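Local coordinates for protein SidF, inhibitor of growth family, member 3 (Legionella pneumophila subsp. pneumophila, PDB 4FYE) that removes phosphate from phosphoinositide lipids, probably as a phosphatidylinositol-3,4,5-trisphosphate 3-phosphatase, at residues Y210-Q215 with E403-V408; Q341-Y346 with I394-G399; R216-D221 with L239-S244. The protein carries 1 engineered substitution. All blocks are in the same frame, centred on the assembly; numbering follows the deposited sequence.

Overall arrangement
Contact 1 (210-215 with 403-408) lies between the other two, its centre about 12 Å from the centre of contact 2 and about 13 Å from that of contact 3. The segments of contact 3 and then those of contact 2 fall in the chain between the two segments of contact 1. Contacts 1 and 2 share the four-stranded mixed sheet through its antiparallel neighbours 402-416 and 391-399. Contacts 1 and 3 touch where helix 212-216 runs into the following loop. Contacts 2 and 3 stay apart, their nearest atoms about 10 Å from each other. Contact 1 joins the connection between strands 199-206 and 247-254 of the six-stranded sheet to the smaller sheet, contact 3 closes that connection on itself, and contact 2 packs helix 335-349 on the smaller sheet's edge.

Contact 1 (Y210-Q215 with E403-V408); sequences YTKRQQ and EVETAV
K212 turns CG away from its own carbonyl carbon (chi1 -63°) and bends at chi2, which carries its amino end toward strand 402-416; E403 answers with CG between its backbone N and carbonyl carbon (chi1 62°) and an extended chain beyond. The two side chains arrive from opposite directions and form a surface salt bridge between the strand and the first turn of helix 212-216, which opens with a T211-Q214 capping box, NZ of K212 lying 3.3 Å from OE1 of E403. That oxygen is slightly closer to K212 CE, at 3.1 Å, so OE1 sits alongside the CE-NZ bond rather than beyond its end. E405, two residues along the strand, is a looser second anion: its OE1 is 4.5 Å from K212 NZ, too far for a salt bridge but close enough probably to favour the positive charge. K212 and E403 also both lie on T395 of the adjacent strand. R213, in the same turn, makes a salt bridge with E299 and a cation-pi contact with F507, while Q214 NE2 bonds to E300. In the capping box Q214 N gives its hydrogen to T211 OG1 at 3.2 Å, and T211 N returns a bond of 2.8 Å to Q214 OE1, approaching 18° out of the amide's carbonyl plane.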
ATOM      1  N   TYR A 210      12.729   4.181  11.315  1.00 59.82           N
ATOM      2  CA  TYR A 210      12.194   4.509  12.635  1.00 56.63           C
ATOM      3  C   TYR A 210      12.261   6.001  12.963  1.00 54.63           C
ATOM      4  O   TYR A 210      13.253   6.662  12.656  1.00 53.55           O
ATOM      5  CB  TYR A 210      12.974   3.746  13.688  1.00 57.87           C
ATOM      6  CG  TYR A 210      12.677   2.286  13.738  1.00 63.29           C
ATOM      7  CD1 TYR A 210      11.370   1.824  13.819  1.00 64.57           C
ATOM      8  CD2 TYR A 210      13.712   1.347  13.761  1.00 72.14           C
ATOM      9  CE1 TYR A 210      11.094   0.456  13.897  1.00 67.91           C
ATOM     10  CE2 TYR A 210      13.458  -0.028  13.844  1.00 72.92           C
ATOM     11  CZ  TYR A 210      12.155  -0.471  13.926  1.00 72.09           C
ATOM     12  OH  TYR A 210      11.900  -1.826  13.994  1.00 69.88           O
ATOM     13  N   THR A 211      11.239   6.538  13.620  1.00 52.28           N
ATOM     14  CA  THR A 211      11.356   7.914  14.137  1.00 53.54           C
ATOM     15  C   THR A 211      12.254   7.957  15.373  1.00 59.04           C
ATOM     16  O   THR A 211      12.508   6.930  15.994  1.00 64.82           O
ATOM     17  CB  THR A 211      10.026   8.501  14.576  1.00 50.32           C
ATOM     18  OG1 THR A 211       9.465   7.668  15.575  1.00 56.48           O
ATOM     19  CG2 THR A 211       9.040   8.625  13.420  1.00 49.48           C
ATOM     20  N   LYS A 212      12.739   9.130  15.747  1.00 57.85           N
ATOM     21  CA  LYS A 212      13.616   9.154  16.883  1.00 65.00           C
ATOM     22  C   LYS A 212      12.868   8.687  18.125  1.00 63.13           C
ATOM     23  O   LYS A 212      13.408   7.948  18.926  1.00 63.68           O
ATOM     24  CB  LYS A 212      14.302  10.520  17.075  1.00 63.99           C
ATOM     25  CG  LYS A 212      15.189  10.843  15.894  1.00 67.47           C
ATOM     26  CD  LYS A 212      16.485  11.509  16.283  1.00 77.06           C
ATOM     27  CE  LYS A 212      17.190  12.117  15.077  1.00 79.45           C
ATOM     28  NZ  LYS A 212      18.013  13.330  15.462  1.00 89.30           N
ATOM     29  N   ARG A 213      11.633   9.137  18.281  1.00 61.07           N
ATOM     30  CA  ARG A 213      10.816   8.688  19.384  1.00 61.37           C
ATOM     31  C   ARG A 213      10.757   7.157  19.455  1.00 62.38           C
ATOM     32  O   ARG A 213      11.005   6.585  20.501  1.00 68.65           O
ATOM     33  CB  ARG A 213       9.412   9.241  19.249  1.00 62.19           C
ATOM     34  CG  ARG A 213       8.538   9.015  20.459  1.00 59.86           C
ATOM     35  CD  ARG A 213       7.099   9.080  20.027  1.00 57.81           C
ATOM     36  NE  ARG A 213       6.796  10.416  19.564  1.00 61.91           N
ATOM     37  CZ  ARG A 213       6.530  11.435  20.376  1.00 65.71           C
ATOM     38  NH1 ARG A 213       6.530  11.253  21.693  1.00 66.55           N
ATOM     39  NH2 ARG A 213       6.254  12.627  19.868  1.00 62.00           N
ATOM     40  N   GLN A 214      10.443   6.490  18.356  1.00 59.69           N
ATOM     41  CA  GLN A 214      10.487   5.019  18.340  1.00 62.10           C
ATOM     42  C   GLN A 214      11.887   4.509  18.726  1.00 64.10           C
ATOM     43  O   GLN A 214      12.040   3.580  19.503  1.00 65.10           O
ATOM     44  CB  GLN A 214      10.106   4.469  16.957  1.00 57.97           C
ATOM     45  CG  GLN A 214       8.629   4.527  16.612  1.00 56.77           C
ATOM     46  CD  GLN A 214       8.388   4.362  15.116  1.00 55.91           C
ATOM     47  OE1 GLN A 214       9.249   4.724  14.307  1.00 53.18           O
ATOM     48  NE2 GLN A 214       7.190   3.882  14.741  1.00 48.82           N
ATOM     49  N   GLN A 215      12.904   5.149  18.178  1.00 66.92           N
ATOM     50  CA  GLN A 215      14.260   4.714  18.355  1.00 71.93           C
ATOM     51  C   GLN A 215      14.595   4.622  19.848  1.00 72.80           C
ATOM     52  O   GLN A 215      15.134   3.604  20.281  1.00 80.47           O
ATOM     53  CB  GLN A 215      15.214   5.622  17.559  1.00 79.48           C
ATOM     54  CG  GLN A 215      16.516   4.981  17.059  1.00101.32           C
ATOM     55  CD  GLN A 215      16.361   3.624  16.323  1.00111.37           C
ATOM     56  OE1 GLN A 215      16.475   3.552  15.095  1.00107.17           O
ATOM     57  NE2 GLN A 215      16.143   2.540  17.082  1.00117.03           N
ATOM     58  N   GLU A 403      21.293  14.021   8.532  1.00 62.72           N
ATOM     59  CA  GLU A 403      19.860  14.189   8.590  1.00 62.77           C
ATOM     60  C   GLU A 403      19.527  15.538   9.212  1.00 60.44           C
ATOM     61  O   GLU A 403      20.395  16.158   9.805  1.00 67.53           O
ATOM     62  CB  GLU A 403      19.257  13.056   9.401  1.00 62.98           C
ATOM     63  CG  GLU A 403      19.764  13.083  10.828  1.00 70.91           C
ATOM     64  CD  GLU A 403      19.406  11.853  11.635  1.00 74.37           C
ATOM     65  OE1 GLU A 403      19.412  11.962  12.866  1.00 84.13           O
ATOM     66  OE2 GLU A 403      19.143  10.777  11.073  1.00 73.17           O
ATOM     67  N   VAL A 404      18.284  16.000   9.069  1.00 56.13           N
ATOM     68  CA  VAL A 404      17.828  17.248   9.701  1.00 53.82           C
ATOM     69  C   VAL A 404      16.481  17.049  10.330  1.00 56.02           C
ATOM     70  O   VAL A 404      15.735  16.149   9.927  1.00 57.84           O
ATOM     71  CB  VAL A 404      17.806  18.433   8.682  1.00 53.81           C
ATOM     72  CG1 VAL A 404      19.232  18.670   8.153  1.00 54.72           C
ATOM     73  CG2 VAL A 404      16.861  18.174   7.504  1.00 45.26           C
ATOM     74  N   GLU A 405      16.138  17.888  11.294  1.00 61.08           N
ATOM     75  CA  GLU A 405      14.862  17.734  11.987  1.00 64.02           C
ATOM     76  C   GLU A 405      13.927  18.866  11.570  1.00 64.32           C
ATOM     77  O   GLU A 405      14.388  19.979  11.458  1.00 62.35           O
ATOM     78  CB  GLU A 405      15.094  17.769  13.510  1.00 76.68           C
ATOM     79  CG  GLU A 405      15.463  16.415  14.129  1.00 95.50           C
ATOM     80  CD  GLU A 405      14.930  16.252  15.560  1.00115.05           C
ATOM     81  OE1 GLU A 405      14.026  15.402  15.768  1.00116.05           O
ATOM     82  OE2 GLU A 405      15.398  16.974  16.484  1.00118.30           O
ATOM     83  N   THR A 406      12.640  18.592  11.349  1.00 56.42           N
ATOM     84  CA  THR A 406      11.681  19.628  10.993  1.00 57.59           C
ATOM     85  C   THR A 406      10.286  19.282  11.450  1.00 54.92           C
ATOM     86  O   THR A 406       9.872  18.129  11.422  1.00 55.67           O
ATOM     87  CB  THR A 406      11.313  19.614   9.486  1.00 60.48           C
ATOM     88  OG1 THR A 406      12.122  18.707   8.749  1.00 58.93           O
ATOM     89  CG2 THR A 406      11.264  20.968   8.897  1.00 53.07           C
ATOM     90  N   ALA A 407       9.508  20.303  11.687  1.00 52.33           N
ATOM     91  CA  ALA A 407       8.069  20.145  11.800  1.00 56.79           C
ATOM     92  C   ALA A 407       7.544  19.803  10.411  1.00 51.74           C
ATOM     93  O   ALA A 407       8.128  20.274   9.456  1.00 58.46           O
ATOM     94  CB  ALA A 407       7.459  21.449  12.320  1.00 52.09           C
ATOM     95  N   VAL A 408       6.499  18.983  10.294  1.00 47.48           N
ATOM     96  CA  VAL A 408       5.837  18.704   9.001  1.00 45.02           C
ATOM     97  C   VAL A 408       4.320  18.775   9.193  1.00 47.91           C
ATOM     98  O   VAL A 408       3.810  18.112  10.082  1.00 52.48           O
ATOM     99  CB  VAL A 408       6.102  17.300   8.438  1.00 42.51           C
ATOM    100  CG1 VAL A 408       5.216  17.068   7.186  1.00 39.91           C
ATOM    101  CG2 VAL A 408       7.568  17.114   7.988  1.00 39.95           C
TER

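Contact 2 (Q341-Y346 with I394-G399); sequences QLIKLY and ITIQTG
I343, on the inward face of helix 335-349, presses its CG2 methyl against two methyls of strand 391-399, lying 4.0 Å from I396 CG2 and also 4.0 Å from T398 CG2. This is helix-on-sheet packing at an outermost strand, with the short axes 7.6 Å apart and their directions at 144°. With CG2 anti to the backbone N of I343, the methyl points at the strand, while the other branch reaches on until CD1 is 3.8 Å from T398 O. I310 and L318 add to the apolar surroundings of I343, and A306 meets I396, so this end is tight and buried. The solvent side is slacker: K344 brings its CB 4.4 Å from T398 CG2, then its extended chain leads the ammonium away. T398 divides its two branches. Its methyl faces the helix, whereas OG1 is hydrogen-bonded to T402 OG1 across the turn between the strands; T398 O is in turn bonded by T6 OG1. The contact is therefore mainly methyl against methyl, with one methyl resting on a carbonyl oxygen, which implies that shape and burial hold the helix here, while T398 OG1 and O find their hydrogen-bond partners outside it.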
ATOM      1  N   GLN A 341      23.064  19.156   0.541  1.00 52.76           N
ATOM      2  CA  GLN A 341      23.097  20.553   0.918  1.00 58.51           C
ATOM      3  C   GLN A 341      21.787  21.225   0.453  1.00 57.54           C
ATOM      4  O   GLN A 341      21.163  21.982   1.182  1.00 59.46           O
ATOM      5  CB  GLN A 341      24.330  21.220   0.290  1.00 59.99           C
ATOM      6  CG  GLN A 341      24.607  22.596   0.825  1.00 71.76           C
ATOM      7  CD  GLN A 341      25.641  23.379  -0.022  1.00 83.48           C
ATOM      8  OE1 GLN A 341      25.712  23.248  -1.260  1.00 88.31           O
ATOM      9  NE2 GLN A 341      26.438  24.208   0.647  1.00 80.84           N
ATOM     10  N   LEU A 342      21.373  20.923  -0.769  1.00 55.07           N
ATOM     11  CA  LEU A 342      20.095  21.338  -1.292  1.00 53.34           C
ATOM     12  C   LEU A 342      18.944  20.898  -0.400  1.00 52.85           C
ATOM     13  O   LEU A 342      18.064  21.696  -0.127  1.00 52.19           O
ATOM     14  CB  LEU A 342      19.902  20.743  -2.680  1.00 55.07           C
ATOM     15  CG  LEU A 342      20.271  21.610  -3.881  1.00 57.81           C
ATOM     16  CD1 LEU A 342      20.919  22.936  -3.490  1.00 55.12           C
ATOM     17  CD2 LEU A 342      21.071  20.812  -4.899  1.00 53.06           C
ATOM     18  N   ILE A 343      18.952  19.654   0.078  1.00 48.29           N
ATOM     19  CA  ILE A 343      17.815  19.171   0.855  1.00 47.54           C
ATOM     20  C   ILE A 343      17.743  19.895   2.177  1.00 50.40           C
ATOM     21  O   ILE A 343      16.682  20.382   2.597  1.00 50.57           O
ATOM     22  CB  ILE A 343      17.861  17.668   1.058  1.00 45.89           C
ATOM     23  CG1 ILE A 343      17.568  17.012  -0.273  1.00 43.93           C
ATOM     24  CG2 ILE A 343      16.817  17.213   2.102  1.00 44.49           C
ATOM     25  CD1 ILE A 343      17.838  15.497  -0.257  1.00 44.99           C
ATOM     26  N   LYS A 344      18.906  20.024   2.790  1.00 53.30           N
ATOM     27  CA  LYS A 344      19.029  20.730   4.042  1.00 54.73           C
ATOM     28  C   LYS A 344      18.567  22.198   3.938  1.00 51.73           C
ATOM     29  O   LYS A 344      17.827  22.656   4.762  1.00 50.92           O
ATOM     30  CB  LYS A 344      20.475  20.661   4.572  1.00 55.62           C
ATOM     31  CG  LYS A 344      20.600  21.429   5.883  1.00 59.30           C
ATOM     32  CD  LYS A 344      21.997  21.874   6.265  1.00 62.94           C
ATOM     33  CE  LYS A 344      21.855  23.025   7.244  1.00 70.80           C
ATOM     34  NZ  LYS A 344      23.077  23.138   8.085  1.00 80.29           N
ATOM     35  N   LEU A 345      19.013  22.915   2.925  1.00 49.88           N
ATOM     36  CA  LEU A 345      18.607  24.298   2.777  1.00 51.02           C
ATOM     37  C   LEU A 345      17.124  24.368   2.445  1.00 49.98           C
ATOM     38  O   LEU A 345      16.432  25.207   2.956  1.00 53.42           O
ATOM     39  CB  LEU A 345      19.445  25.012   1.705  1.00 52.16           C
ATOM     40  CG  LEU A 345      20.867  25.395   2.161  1.00 55.62           C
ATOM     41  CD1 LEU A 345      21.816  25.797   1.031  1.00 54.50           C
ATOM     42  CD2 LEU A 345      20.893  26.482   3.234  1.00 54.37           C
ATOM     43  N   TYR A 346      16.633  23.443   1.623  1.00 50.23           N
ATOM     44  CA  TYR A 346      15.254  23.411   1.245  1.00 47.54           C
ATOM     45  C   TYR A 346      14.384  23.292   2.485  1.00 52.60           C
ATOM     46  O   TYR A 346      13.338  24.013   2.601  1.00 51.20           O
ATOM     47  CB  TYR A 346      14.949  22.287   0.244  1.00 45.85           C
ATOM     48  CG  TYR A 346      13.442  22.071   0.032  1.00 44.77           C
ATOM     49  CD1 TYR A 346      12.640  23.063  -0.522  1.00 49.58           C
ATOM     50  CD2 TYR A 346      12.840  20.937   0.417  1.00 41.47           C
ATOM     51  CE1 TYR A 346      11.272  22.890  -0.684  1.00 44.53           C
ATOM     52  CE2 TYR A 346      11.492  20.746   0.255  1.00 43.33           C
ATOM     53  CZ  TYR A 346      10.710  21.741  -0.282  1.00 46.22           C
ATOM     54  OH  TYR A 346       9.336  21.574  -0.435  1.00 47.24           O
ATOM     55  N   ILE A 394       9.789  15.716  12.863  1.00 51.62           N
ATOM     56  CA  ILE A 394      10.178  14.535  12.088  1.00 51.83           C
ATOM     57  C   ILE A 394      11.655  14.591  11.730  1.00 49.28           C
ATOM     58  O   ILE A 394      12.282  15.564  12.018  1.00 51.65           O
ATOM     59  CB  ILE A 394       9.221  14.392  10.850  1.00 50.02           C
ATOM     60  CG1 ILE A 394       8.514  13.116  11.038  1.00 50.27           C
ATOM     61  CG2 ILE A 394       9.819  14.683   9.443  1.00 43.23           C
ATOM     62  CD1 ILE A 394       7.481  13.314  12.113  1.00 53.48           C
ATOM     63  N   THR A 395      12.210  13.543  11.142  1.00 50.62           N
ATOM     64  CA  THR A 395      13.627  13.550  10.750  1.00 51.80           C
ATOM     65  C   THR A 395      13.680  13.314   9.252  1.00 48.84           C
ATOM     66  O   THR A 395      12.974  12.463   8.773  1.00 46.84           O
ATOM     67  CB  THR A 395      14.394  12.414  11.472  1.00 53.42           C
ATOM     68  OG1 THR A 395      14.564  12.797  12.829  1.00 58.30           O
ATOM     69  CG2 THR A 395      15.750  12.188  10.881  1.00 49.62           C
ATOM     70  N   ILE A 396      14.512  14.056   8.522  1.00 49.29           N
ATOM     71  CA  ILE A 396      14.582  13.910   7.101  1.00 50.35           C
ATOM     72  C   ILE A 396      16.005  13.504   6.832  1.00 54.12           C
ATOM     73  O   ILE A 396      16.931  14.226   7.214  1.00 50.70           O
ATOM     74  CB  ILE A 396      14.275  15.265   6.387  1.00 54.03           C
ATOM     75  CG1 ILE A 396      12.803  15.678   6.599  1.00 47.85           C
ATOM     76  CG2 ILE A 396      14.679  15.264   4.903  1.00 47.96           C
ATOM     77  CD1 ILE A 396      11.881  14.999   5.672  1.00 45.62           C
ATOM     78  N   GLN A 397      16.171  12.362   6.176  1.00 51.97           N
ATOM     79  CA  GLN A 397      17.497  11.975   5.655  1.00 60.95           C
ATOM     80  C   GLN A 397      17.986  12.872   4.514  1.00 63.93           C
ATOM     81  O   GLN A 397      17.343  12.906   3.462  1.00 62.53           O
ATOM     82  CB  GLN A 397      17.409  10.587   5.056  1.00 61.35           C
ATOM     83  CG  GLN A 397      17.276   9.461   6.019  1.00 68.70           C
ATOM     84  CD  GLN A 397      18.310   9.577   7.094  1.00 78.99           C
ATOM     85  OE1 GLN A 397      17.965   9.814   8.264  1.00 80.59           O
ATOM     86  NE2 GLN A 397      19.596   9.475   6.707  1.00 78.40           N
ATOM     87  N   THR A 398      19.133  13.533   4.671  1.00 68.11           N
ATOM     88  CA  THR A 398      19.682  14.403   3.614  1.00 68.41           C
ATOM     89  C   THR A 398      20.723  13.703   2.745  1.00 71.83           C
ATOM     90  O   THR A 398      20.808  13.934   1.550  1.00 69.02           O
ATOM     91  CB  THR A 398      20.322  15.685   4.182  1.00 65.81           C
ATOM     92  OG1 THR A 398      21.461  15.335   4.954  1.00 71.09           O
ATOM     93  CG2 THR A 398      19.342  16.465   5.062  1.00 65.24           C
ATOM     94  N   GLY A 399      21.525  12.860   3.378  1.00 74.35           N
ATOM     95  CA  GLY A 399      22.557  12.112   2.715  1.00 75.73           C
ATOM     96  C   GLY A 399      22.772  10.848   3.521  1.00 83.51           C
ATOM     97  O   GLY A 399      22.034  10.571   4.489  1.00 79.70           O
TER

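Contact 3 (R216-D221 with L239-S244); sequences RLMGKD and LVLGNS
L217 and M218 meet a single residue of the opposite segment, L241, whose CD1 methyl takes most of the contact. That methyl lies 3.7 Å from L217 CB and 3.8 Å from L217 CD1, the two leucine side chains crossing at about a right angle. M218 comes from the neighbouring position: its CG is 4.2 Å from L241 CD1, and its SD is 4.2 Å from L241 CB, farther back along the leucine. A bend at chi3 (-70°) then carries the methionine's CE off toward the ring of Y210. L241 holds CD1 anti to its CA (chi2 -180°), which brings this methyl up against L217, with M218 beside it. Outside this first shell, helix 284-311 backs both leucines, I296 touching L217 and V293 touching L241, and F510 of helix 482-514 covers L217 as well. The backbone beside L241 is fixed by the same helix 284-311: G242 N bonds to N297 OD1, and N243 N to E300 OE2. On the other segment L217 is where the chain leaves the helix, and two residues on G219 takes a positive phi (39°), a turn conformation that glycine adopts readily. The arrangement is a small apolar cluster within the long connection between antiparallel sheet neighbours 199-206 and 247-254, bringing together the two sides of an excursion whose middle, 223-236, is unmodelled and probably mobile.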
ATOM      1  N   ARG A 216      14.231   5.619  20.650  1.00 68.00           N
ATOM      2  CA  ARG A 216      14.564   5.558  22.072  1.00 74.76           C
ATOM      3  C   ARG A 216      13.582   4.750  22.967  1.00 79.37           C
ATOM      4  O   ARG A 216      13.966   4.321  24.057  1.00 80.47           O
ATOM      5  CB  ARG A 216      14.812   6.947  22.640  1.00 80.25           C
ATOM      6  CG  ARG A 216      13.540   7.741  22.826  1.00 85.34           C
ATOM      7  CD  ARG A 216      13.787   9.115  23.404  1.00 86.58           C
ATOM      8  NE  ARG A 216      12.795  10.066  22.912  1.00 89.56           N
ATOM      9  CZ  ARG A 216      11.555  10.193  23.398  1.00 96.07           C
ATOM     10  NH1 ARG A 216      11.116   9.412  24.411  1.00 86.52           N
ATOM     11  NH2 ARG A 216      10.750  11.110  22.847  1.00 96.41           N
ATOM     12  N   LEU A 217      12.332   4.548  22.533  1.00 74.90           N
ATOM     13  CA  LEU A 217      11.462   3.584  23.217  1.00 77.47           C
ATOM     14  C   LEU A 217      11.822   2.157  22.838  1.00 78.70           C
ATOM     15  O   LEU A 217      10.977   1.291  22.854  1.00 84.63           O
ATOM     16  CB  LEU A 217       9.961   3.816  22.952  1.00 71.77           C
ATOM     17  CG  LEU A 217       9.265   5.179  23.147  1.00 75.05           C
ATOM     18  CD1 LEU A 217       8.069   5.255  22.216  1.00 73.64           C
ATOM     19  CD2 LEU A 217       8.815   5.481  24.561  1.00 74.36           C
ATOM     20  N   MET A 218      13.065   1.893  22.472  1.00 84.36           N
ATOM     21  CA  MET A 218      13.440   0.512  22.181  1.00 88.51           C
ATOM     22  C   MET A 218      14.787   0.203  22.803  1.00 99.34           C
ATOM     23  O   MET A 218      15.584  -0.529  22.215  1.00102.40           O
ATOM     24  CB  MET A 218      13.458   0.238  20.675  1.00 79.53           C
ATOM     25  CG  MET A 218      12.147   0.570  20.000  1.00 82.13           C
ATOM     26  SD  MET A 218      11.805  -0.293  18.464  0.71 80.37           S
ATOM     27  CE  MET A 218      12.977   0.431  17.308  1.00 83.74           C
ATOM     28  N   GLY A 219      15.028   0.757  23.995  1.00116.06           N
ATOM     29  CA  GLY A 219      16.339   0.685  24.644  1.00127.26           C
ATOM     30  C   GLY A 219      17.452   0.850  23.617  1.00137.47           C
ATOM     31  O   GLY A 219      18.392   0.051  23.607  1.00139.35           O
ATOM     32  N   LYS A 220      17.301   1.853  22.729  1.00138.22           N
ATOM     33  CA  LYS A 220      18.290   2.246  21.686  1.00134.41           C
ATOM     34  C   LYS A 220      18.638   3.751  21.753  1.00139.52           C
ATOM     35  O   LYS A 220      18.186   4.463  22.654  1.00144.85           O
ATOM     36  CB  LYS A 220      17.822   1.867  20.258  1.00114.40           C
ATOM     37  CG  LYS A 220      17.858   0.373  19.956  1.00119.32           C
ATOM     38  CD  LYS A 220      18.160   0.049  18.494  1.00114.44           C
ATOM     39  CE  LYS A 220      18.202  -1.468  18.303  1.00114.97           C
ATOM     40  NZ  LYS A 220      18.954  -1.917  17.098  1.00106.51           N
ATOM     41  N   ASP A 221      19.438   4.233  20.799  1.00144.21           N
ATOM     42  CA  ASP A 221      19.887   5.636  20.804  1.00150.55           C
ATOM     43  C   ASP A 221      19.525   6.432  19.539  1.00149.22           C
ATOM     44  O   ASP A 221      19.649   5.937  18.418  1.00147.63           O
ATOM     45  CB  ASP A 221      21.398   5.724  21.079  1.00146.24           C
ATOM     46  CG  ASP A 221      21.844   7.130  21.464  1.00139.98           C
ATOM     47  OD1 ASP A 221      22.269   7.320  22.623  1.00133.74           O
ATOM     48  OD2 ASP A 221      21.757   8.049  20.616  1.00135.68           O
ATOM     49  N   LEU A 239       4.065  -5.903  22.230  1.00118.63           N
ATOM     50  CA  LEU A 239       4.031  -4.489  21.780  1.00108.98           C
ATOM     51  C   LEU A 239       5.348  -3.949  21.203  1.00 97.46           C
ATOM     52  O   LEU A 239       5.958  -3.044  21.768  1.00 96.86           O
ATOM     53  CB  LEU A 239       3.506  -3.544  22.885  1.00100.97           C
ATOM     54  CG  LEU A 239       1.988  -3.367  22.947  1.00 98.43           C
ATOM     55  CD1 LEU A 239       1.365  -4.508  23.725  1.00106.43           C
ATOM     56  CD2 LEU A 239       1.569  -2.043  23.564  1.00 89.85           C
ATOM     57  N   VAL A 240       5.767  -4.518  20.077  1.00 91.14           N
ATOM     58  CA  VAL A 240       6.852  -3.968  19.288  1.00 88.36           C
ATOM     59  C   VAL A 240       6.381  -2.680  18.592  1.00 86.47           C
ATOM     60  O   VAL A 240       5.183  -2.505  18.280  1.00 78.60           O
ATOM     61  CB  VAL A 240       7.349  -4.969  18.224  1.00 93.18           C
ATOM     62  CG1 VAL A 240       8.835  -4.739  17.939  1.00 87.46           C
ATOM     63  CG2 VAL A 240       7.092  -6.413  18.674  1.00 90.66           C
ATOM     64  N   LEU A 241       7.325  -1.772  18.376  1.00 78.72           N
ATOM     65  CA  LEU A 241       7.031  -0.560  17.633  1.00 73.98           C
ATOM     66  C   LEU A 241       7.490  -0.661  16.199  1.00 72.80           C
ATOM     67  O   LEU A 241       8.355  -1.495  15.859  1.00 66.07           O
ATOM     68  CB  LEU A 241       7.735   0.631  18.252  1.00 69.68           C
ATOM     69  CG  LEU A 241       7.464   0.885  19.722  1.00 73.34           C
ATOM     70  CD1 LEU A 241       8.262   2.123  20.129  1.00 72.43           C
ATOM     71  CD2 LEU A 241       5.976   1.084  19.967  1.00 65.76           C
ATOM     72  N   GLY A 242       6.924   0.220  15.368  1.00 69.55           N
ATOM     73  CA  GLY A 242       7.282   0.270  13.971  1.00 72.53           C
ATOM     74  C   GLY A 242       6.229  -0.294  13.049  1.00 75.06           C
ATOM     75  O   GLY A 242       5.479  -1.212  13.408  1.00 75.00           O
ATOM     76  N   ASN A 243       6.164   0.304  11.865  1.00 68.30           N
ATOM     77  CA  ASN A 243       5.375  -0.213  10.748  1.00 80.49           C
ATOM     78  C   ASN A 243       6.002  -1.424  10.016  1.00 79.31           C
ATOM     79  O   ASN A 243       7.211  -1.705  10.099  1.00 73.99           O
ATOM     80  CB  ASN A 243       5.115   0.917   9.741  1.00 76.22           C
ATOM     81  CG  ASN A 243       4.037   1.856  10.219  1.00 75.12           C
ATOM     82  OD1 ASN A 243       2.958   1.402  10.594  1.00 75.78           O
ATOM     83  ND2 ASN A 243       4.325   3.167  10.239  1.00 71.23           N
ATOM     84  N   SER A 244       5.180  -2.152   9.291  1.00 77.69           N
ATOM     85  CA  SER A 244       5.772  -3.153   8.428  1.00 92.20           C
ATOM     86  C   SER A 244       4.909  -3.402   7.218  1.00 84.15           C
ATOM     87  O   SER A 244       3.744  -2.940   7.124  1.00 71.85           O
ATOM     88  CB  SER A 244       6.220  -4.462   9.166  1.00 98.09           C
ATOM     89  OG  SER A 244       5.142  -5.156   9.794  1.00 87.91           O
TER